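PDB 5VM2: alcohol dehydrogenase from Escherichia coli, which is of unknown specificity but probably interconverts alcohols and carbonyl compounds with NAD(H) or NADP(H), as a zinc-containing alcohol dehydrogenase relative. Local coordinates for residues 138-143 against 303-308. Residues are numbered along the deposited sequence; the frame is centred on the assembly and turned at random.
Sequences KLPDNM and AISSGR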
ATOM      1  N   LYS A 138      -4.245  -1.789 -17.653  1.00 39.22           N
ATOM      2  CA  LYS A 138      -4.330  -0.539 -18.384  1.00 45.25           C
ATOM      3  C   LYS A 138      -5.079   0.499 -17.557  1.00 45.30           C
ATOM      4  O   LYS A 138      -6.082   0.195 -16.906  1.00 46.90           O
ATOM      5  CB  LYS A 138      -5.034  -0.758 -19.720  1.00 51.47           C
ATOM      6  CG  LYS A 138      -5.714   0.468 -20.275  1.00 57.83           C
ATOM      7  CD  LYS A 138      -4.697   1.327 -20.994  1.00 63.24           C
ATOM      8  CE  LYS A 138      -5.302   2.138 -22.118  1.00 67.20           C
ATOM      9  NZ  LYS A 138      -4.220   2.872 -22.782  1.00 69.26           N
ATOM     10  N   LEU A 139      -4.580   1.712 -17.581  1.00 43.65           N
ATOM     11  CA  LEU A 139      -5.254   2.780 -16.861  1.00 40.62           C
ATOM     12  C   LEU A 139      -6.368   3.373 -17.721  1.00 40.89           C
ATOM     13  O   LEU A 139      -6.198   3.534 -18.934  1.00 40.80           O
ATOM     14  CB  LEU A 139      -4.263   3.875 -16.480  1.00 39.48           C
ATOM     15  CG  LEU A 139      -3.041   3.411 -15.692  1.00 40.89           C
ATOM     16  CD1 LEU A 139      -2.034   4.542 -15.557  1.00 42.23           C
ATOM     17  CD2 LEU A 139      -3.463   2.889 -14.326  1.00 38.68           C
ATOM     18  N   PRO A 140      -7.515   3.698 -17.124  1.00 39.37           N
ATOM     19  CA  PRO A 140      -8.529   4.466 -17.853  1.00 41.35           C
ATOM     20  C   PRO A 140      -7.942   5.775 -18.358  1.00 42.56           C
ATOM     21  O   PRO A 140      -6.960   6.296 -17.824  1.00 42.26           O
ATOM     22  CB  PRO A 140      -9.620   4.708 -16.803  1.00 40.81           C
ATOM     23  CG  PRO A 140      -9.435   3.596 -15.802  1.00 39.75           C
ATOM     24  CD  PRO A 140      -7.957   3.329 -15.770  1.00 39.09           C
ATOM     25  N   ASP A 141      -8.560   6.304 -19.413  1.00 44.53           N
ATOM     26  CA  ASP A 141      -8.056   7.534 -20.014  1.00 48.60           C
ATOM     27  C   ASP A 141      -8.043   8.690 -19.018  1.00 49.03           C
ATOM     28  O   ASP A 141      -7.169   9.560 -19.097  1.00 50.45           O
ATOM     29  CB  ASP A 141      -8.889   7.892 -21.242  1.00 51.25           C
ATOM     30  CG  ASP A 141      -8.631   6.958 -22.412  1.00 54.36           C
ATOM     31  OD1 ASP A 141      -7.738   6.088 -22.298  1.00 53.84           O
ATOM     32  OD2 ASP A 141      -9.319   7.092 -23.443  1.00 57.38           O
ATOM     33  N   ASN A 142      -8.980   8.710 -18.074  1.00 47.39           N
ATOM     34  CA  ASN A 142      -9.080   9.796 -17.106  1.00 46.96           C
ATOM     35  C   ASN A 142      -8.234   9.561 -15.858  1.00 45.20           C
ATOM     36  O   ASN A 142      -8.421  10.261 -14.858  1.00 44.83           O
ATOM     37  CB  ASN A 142     -10.546  10.023 -16.717  1.00 47.20           C
ATOM     38  CG  ASN A 142     -11.061   9.010 -15.701  1.00 45.87           C
ATOM     39  OD1 ASN A 142     -10.563   7.885 -15.605  1.00 48.10           O
ATOM     40  ND2 ASN A 142     -12.067   9.412 -14.936  1.00 44.20           N
ATOM     41  N   MET A 143      -7.315   8.598 -15.897  1.00 43.76           N
ATOM     42  CA  MET A 143      -6.449   8.274 -14.769  1.00 43.74           C
ATOM     43  C   MET A 143      -4.998   8.370 -15.221  1.00 43.74           C
ATOM     44  O   MET A 143      -4.566   7.602 -16.087  1.00 44.06           O
ATOM     45  CB  MET A 143      -6.755   6.875 -14.229  1.00 44.76           C
ATOM     46  CG  MET A 143      -5.965   6.513 -12.993  1.00 47.78           C
ATOM     47  SD  MET A 143      -6.383   4.883 -12.342  1.00 50.57           S
ATOM     48  CE  MET A 143      -8.150   5.025 -12.216  1.00 47.42           C
ATOM     49  N   ALA A 303     -12.732   2.224  -8.765  1.00 32.62           N
ATOM     50  CA  ALA A 303     -13.129   3.162  -7.723  1.00 31.35           C
ATOM     51  C   ALA A 303     -12.428   4.503  -7.888  1.00 30.98           C
ATOM     52  O   ALA A 303     -13.046   5.561  -7.720  1.00 30.75           O
ATOM     53  CB  ALA A 303     -12.839   2.563  -6.348  1.00 29.49           C
ATOM     54  N   ILE A 304     -11.139   4.481  -8.233  1.00 29.47           N
ATOM     55  CA  ILE A 304     -10.408   5.729  -8.418  1.00 29.34           C
ATOM     56  C   ILE A 304     -10.887   6.445  -9.680  1.00 30.50           C
ATOM     57  O   ILE A 304     -11.130   7.660  -9.672  1.00 31.15           O
ATOM     58  CB  ILE A 304      -8.894   5.456  -8.449  1.00 27.69           C
ATOM     59  CG1 ILE A 304      -8.431   4.949  -7.078  1.00 26.25           C
ATOM     60  CG2 ILE A 304      -8.137   6.718  -8.854  1.00 29.81           C
ATOM     61  CD1 ILE A 304      -7.113   4.201  -7.101  1.00 25.71           C
ATOM     62  N   SER A 305     -11.057   5.701 -10.774  1.00 31.53           N
ATOM     63  CA  SER A 305     -11.473   6.319 -12.032  1.00 33.51           C
ATOM     64  C   SER A 305     -12.818   7.021 -11.898  1.00 35.73           C
ATOM     65  O   SER A 305     -13.039   8.078 -12.502  1.00 38.37           O
ATOM     66  CB  SER A 305     -11.543   5.273 -13.140  1.00 35.52           C
ATOM     67  OG  SER A 305     -11.973   5.874 -14.345  1.00 39.33           O
ATOM     68  N   SER A 306     -13.734   6.440 -11.121  1.00 36.30           N
ATOM     69  CA  SER A 306     -15.062   7.018 -10.945  1.00 38.81           C
ATOM     70  C   SER A 306     -15.034   8.327 -10.167  1.00 40.08           C
ATOM     71  O   SER A 306     -16.024   9.064 -10.185  1.00 41.97           O
ATOM     72  CB  SER A 306     -15.970   6.019 -10.226  1.00 37.69           C
ATOM     73  OG  SER A 306     -15.601   5.901  -8.856  1.00 34.84           O
ATOM     74  N   GLY A 307     -13.929   8.633  -9.486  1.00 39.13           N
ATOM     75  CA  GLY A 307     -13.865   9.773  -8.600  1.00 37.52           C
ATOM     76  C   GLY A 307     -14.289   9.488  -7.176  1.00 36.16           C
ATOM     77  O   GLY A 307     -14.070  10.333  -6.296  1.00 35.47           O
ATOM     78  N   ARG A 308     -14.889   8.323  -6.919  1.00 34.20           N
ATOM     79  CA  ARG A 308     -15.323   7.996  -5.565  1.00 36.26           C
ATOM     80  C   ARG A 308     -14.139   7.815  -4.626  1.00 34.15           C
ATOM     81  O   ARG A 308     -14.233   8.144  -3.438  1.00 36.67           O
ATOM     82  CB  ARG A 308     -16.184   6.733  -5.583  1.00 37.64           C
ATOM     83  CG  ARG A 308     -16.883   6.437  -4.268  1.00 40.16           C
ATOM     84  CD  ARG A 308     -17.983   5.395  -4.443  1.00 43.06           C
ATOM     85  NE  ARG A 308     -19.116   5.911  -5.209  1.00 47.13           N
ATOM     86  CZ  ARG A 308     -20.164   5.178  -5.577  1.00 48.48           C
ATOM     87  NH1 ARG A 308     -20.224   3.891  -5.251  1.00 46.59           N
ATOM     88  NH2 ARG A 308     -21.151   5.727  -6.271  1.00 50.60           N
TER
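N142 and S305 join a type I beta turn, P140 to M143, in the loop from strand 136-138 to helix 145-163, to the C-terminal part of helix 297-305 in this medium-chain alcohol dehydrogenase fold. From its CB, which points toward the helix, the N142 side chain carries CG between the backbone N and the carbonyl carbon (chi1 79°), and the amide then divides its work. OD1 accepts a hydrogen bond from the S305 hydroxyl, OG to OD1 2.8 Å. ND2 donates to the S305 backbone O at 2.9 Å, with that oxygen close to the amide plane. Asparagine suits the place because one flat group both accepts and donates, fixing its rotation; serine suits its own because a short side chain sets a hydroxyl donor near its backbone O. The compact apolar P140 ring, which opens the turn, lies with CB 3.6 Å from S305 OG and also touches I301. M143 suits the buried side: its unbranched chain runs extended from CB through CG to SD, then bends at chi3 (-52°). Its methyl CE meets I304 CG2 at 3.8 Å. The same CE packs against S305, 3.3 Å from the backbone N.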